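Local coordinates for putative lipoprotein (Bacteroides ovatus, PDB 3OQQ), which is of unknown function but is a putative, probably extracellular lipoprotein of a gut bacterium that binds calcium ions, at residues 154-159 and 176-181. Residues are numbered along the deposited sequence; the frame is centred on the assembly and turned at random.
Sequences YDLKVT and LLLTLD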
ATOM      1  N   TYR A 154       3.601   2.349   0.587  1.00 17.22           N
ATOM      2  CA  TYR A 154       2.765   2.325  -0.601  1.00 16.19           C
ATOM      3  C   TYR A 154       1.678   3.326  -0.454  1.00 19.55           C
ATOM      4  O   TYR A 154       1.290   3.672   0.661  1.00 17.63           O
ATOM      5  CB  TYR A 154       2.171   0.932  -0.880  1.00 16.67           C
ATOM      6  CG  TYR A 154       1.052   0.548   0.064  1.00 19.23           C
ATOM      7  CD1 TYR A 154      -0.273   0.878  -0.223  1.00 21.21           C
ATOM      8  CD2 TYR A 154       1.316  -0.128   1.252  1.00 19.71           C
ATOM      9  CE1 TYR A 154      -1.310   0.504   0.622  1.00 19.91           C
ATOM     10  CE2 TYR A 154       0.279  -0.525   2.098  1.00 20.49           C
ATOM     11  CZ  TYR A 154      -1.025  -0.170   1.797  1.00 24.29           C
ATOM     12  OH  TYR A 154      -2.057  -0.524   2.626  1.00 24.10           O
ATOM     13  N   ASP A 155       1.108   3.714  -1.588  1.00 18.32           N
ATOM     14  CA  ASP A 155      -0.019   4.637  -1.629  1.00 17.64           C
ATOM     15  C   ASP A 155      -0.885   4.259  -2.785  1.00 23.15           C
ATOM     16  O   ASP A 155      -0.412   4.209  -3.915  1.00 23.58           O
ATOM     17  CB  ASP A 155       0.463   6.091  -1.777  1.00 18.83           C
ATOM     18  CG  ASP A 155      -0.634   7.084  -1.469  1.00 25.32           C
ATOM     19  OD1 ASP A 155      -1.564   7.227  -2.304  1.00 25.73           O
ATOM     20  OD2 ASP A 155      -0.576   7.709  -0.394  1.00 26.24           O
ATOM     21  N   LEU A 156      -2.152   4.007  -2.501  1.00 20.55           N
ATOM     22  CA  LEU A 156      -3.149   3.654  -3.512  0.50 19.89           C
ATOM     23  C   LEU A 156      -4.288   4.667  -3.492  1.00 22.53           C
ATOM     24  O   LEU A 156      -4.807   4.978  -2.427  1.00 18.70           O
ATOM     25  CB  LEU A 156      -3.698   2.232  -3.268  0.50 19.80           C
ATOM     26  CG  LEU A 156      -2.872   1.082  -3.811  0.50 23.67           C
ATOM     27  CD1 LEU A 156      -3.105  -0.195  -3.008  0.50 23.00           C
ATOM     28  CD2 LEU A 156      -3.178   0.843  -5.280  0.50 28.71           C
ATOM     29  N   LYS A 157      -4.660   5.187  -4.684  1.00 20.53           N
ATOM     30  CA  LYS A 157      -5.755   6.124  -4.919  1.00 20.52           C
ATOM     31  C   LYS A 157      -6.577   5.592  -6.081  1.00 27.37           C
ATOM     32  O   LYS A 157      -6.030   5.340  -7.154  1.00 27.08           O
ATOM     33  CB  LYS A 157      -5.256   7.551  -5.225  1.00 22.87           C
ATOM     34  CG  LYS A 157      -5.148   8.481  -4.045  1.00 39.90           C
ATOM     35  CD  LYS A 157      -4.552   9.836  -4.454  1.00 46.21           C
ATOM     36  CE  LYS A 157      -3.051   9.937  -4.224  1.00 48.44           C
ATOM     37  NZ  LYS A 157      -2.670   9.899  -2.778  1.00 22.28           N
ATOM     38  N   VAL A 158      -7.868   5.383  -5.859  1.00 25.36           N
ATOM     39  CA  VAL A 158      -8.794   4.929  -6.887  1.00 25.73           C
ATOM     40  C   VAL A 158      -9.766   6.087  -7.105  1.00 31.09           C
ATOM     41  O   VAL A 158     -10.521   6.441  -6.202  1.00 30.69           O
ATOM     42  CB  VAL A 158      -9.485   3.593  -6.525  1.00 29.16           C
ATOM     43  CG1 VAL A 158     -10.650   3.297  -7.476  1.00 29.75           C
ATOM     44  CG2 VAL A 158      -8.480   2.452  -6.551  1.00 28.57           C
ATOM     45  N   THR A 159      -9.706   6.703  -8.280  1.00 26.98           N
ATOM     46  CA  THR A 159     -10.534   7.847  -8.652  1.00 26.28           C
ATOM     47  C   THR A 159     -11.668   7.383  -9.547  1.00 33.08           C
ATOM     48  O   THR A 159     -11.442   6.597 -10.476  1.00 31.33           O
ATOM     49  CB  THR A 159      -9.652   8.860  -9.377  1.00 27.95           C
ATOM     50  OG1 THR A 159      -8.514   9.143  -8.568  1.00 24.90           O
ATOM     51  CG2 THR A 159     -10.393  10.143  -9.770  1.00 24.27           C
ATOM     52  N   LEU A 176      -6.558   4.248 -11.264  1.00 25.11           N
ATOM     53  CA  LEU A 176      -5.819   3.758 -10.121  1.00 24.29           C
ATOM     54  C   LEU A 176      -4.452   4.381 -10.187  1.00 26.68           C
ATOM     55  O   LEU A 176      -3.816   4.339 -11.242  1.00 25.49           O
ATOM     56  CB  LEU A 176      -5.735   2.218 -10.159  1.00 24.50           C
ATOM     57  CG  LEU A 176      -5.105   1.544  -8.958  1.00 30.26           C
ATOM     58  CD1 LEU A 176      -5.885   0.363  -8.583  1.00 32.34           C
ATOM     59  CD2 LEU A 176      -3.654   1.138  -9.225  1.00 33.28           C
ATOM     60  N   LEU A 177      -4.033   5.019  -9.101  1.00 21.48           N
ATOM     61  CA  LEU A 177      -2.691   5.552  -8.969  1.00 21.30           C
ATOM     62  C   LEU A 177      -2.021   4.845  -7.786  1.00 26.64           C
ATOM     63  O   LEU A 177      -2.486   4.975  -6.637  1.00 26.10           O
ATOM     64  CB  LEU A 177      -2.668   7.086  -8.799  1.00 21.70           C
ATOM     65  CG  LEU A 177      -1.282   7.752  -8.783  1.00 25.38           C
ATOM     66  CD1 LEU A 177      -0.650   7.705 -10.178  1.00 25.37           C
ATOM     67  CD2 LEU A 177      -1.397   9.215  -8.337  1.00 25.82           C
ATOM     68  N   LEU A 178      -0.951   4.077  -8.079  1.00 22.54           N
ATOM     69  CA  LEU A 178      -0.157   3.381  -7.077  1.00 21.49           C
ATOM     70  C   LEU A 178       1.271   3.891  -7.029  1.00 23.58           C
ATOM     71  O   LEU A 178       1.936   3.960  -8.059  1.00 21.34           O
ATOM     72  CB  LEU A 178      -0.126   1.861  -7.337  1.00 21.55           C
ATOM     73  CG  LEU A 178       0.928   1.039  -6.541  1.00 26.28           C
ATOM     74  CD1 LEU A 178       0.504   0.801  -5.117  1.00 26.44           C
ATOM     75  CD2 LEU A 178       1.224  -0.270  -7.199  1.00 28.38           C
ATOM     76  N   THR A 179       1.770   4.172  -5.813  1.00 20.01           N
ATOM     77  CA  THR A 179       3.180   4.453  -5.630  1.00 18.45           C
ATOM     78  C   THR A 179       3.703   3.401  -4.712  1.00 21.45           C
ATOM     79  O   THR A 179       2.979   2.938  -3.828  1.00 20.97           O
ATOM     80  CB  THR A 179       3.524   5.878  -5.166  1.00 24.62           C
ATOM     81  OG1 THR A 179       2.915   6.182  -3.916  1.00 26.03           O
ATOM     82  CG2 THR A 179       3.243   6.931  -6.219  1.00 24.29           C
ATOM     83  N   LEU A 180       4.940   2.979  -4.963  1.00 17.97           N
ATOM     84  CA  LEU A 180       5.724   2.040  -4.156  1.00 17.66           C
ATOM     85  C   LEU A 180       7.060   2.705  -3.920  1.00 22.80           C
ATOM     86  O   LEU A 180       7.781   3.001  -4.898  1.00 21.71           O
ATOM     87  CB  LEU A 180       5.898   0.679  -4.863  1.00 17.05           C
ATOM     88  CG  LEU A 180       4.647  -0.128  -5.226  1.00 20.62           C
ATOM     89  CD1 LEU A 180       5.012  -1.288  -6.116  1.00 20.12           C
ATOM     90  CD2 LEU A 180       3.912  -0.619  -3.980  1.00 19.82           C
ATOM     91  N   ASP A 181       7.347   3.046  -2.652  1.00 18.04           N
ATOM     92  CA  ASP A 181       8.570   3.772  -2.282  1.00 17.46           C
ATOM     93  C   ASP A 181       9.459   2.935  -1.412  1.00 20.30           C
ATOM     94  O   ASP A 181       9.030   2.559  -0.325  1.00 18.46           O
ATOM     95  CB  ASP A 181       8.217   5.088  -1.544  1.00 18.33           C
ATOM     96  CG  ASP A 181       7.369   6.029  -2.365  1.00 22.50           C
ATOM     97  OD1 ASP A 181       7.415   5.932  -3.630  1.00 20.45           O
ATOM     98  OD2 ASP A 181       6.626   6.826  -1.766  1.00 24.53           O
TER
HETATM   99  O   HOH W   1      -1.347   7.094  -5.086  1.00 24.38           O
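Tyr154 meets Leu180 through its CB, which lies 3.9 Å from Leu180 CD2, while the ring itself is carried off the partner strand. Its CG sits between the backbone N and the carbonyl carbon (chi1 74°); the ring's CD1-CE1 side faces Leu156, and the ring of Phe335 meets it with the planes about 40° apart. On the opposite face of the sheet the flat group is the Asp155 carboxylate. Lys157 NZ forms a salt bridge to Asp155 OD1 at 2.9 Å, arriving on the syn side but 33° out of the carboxylate plane, after a chain bent near its end. Water 1 is 2.8 Å from the same OD1 and hydrogen-bonds also to Leu177 O, linking carboxylate to the facing strand, though other acceptors compete for its two protons. Asp155 OD2 is hydrogen-bonded to His124 NE2. Beside this group, Asp155 CB rests 3.3 Å from Thr179 OG1.

Between the faces runs an antiparallel ladder. Asp155 with Thr179 and Lys157 with Leu177 are hydrogen-bonded pairs, each with two backbone bonds; Leu177 N to Lys157 O is the straightest (2.8 Å). The alternating non-hydrogen-bonded pairs turn apolar side chains to Tyr154's face: Leu156, in one of two modelled conformers and so less certainly, sets CG 3.6 Å from Leu178 CD1, and Val158 slants across Leu176, CG2 3.9 Å from CD1.

Strands 150-161 and 173-184 form a β-hairpin. Strand 122-131 flanks 154-159 and strand 298-307 flanks 176-181, while helix 314-328 covers Leu156, Val158 and Leu176, and strand 333-339 packs against Tyr154, Leu156 and Leu180.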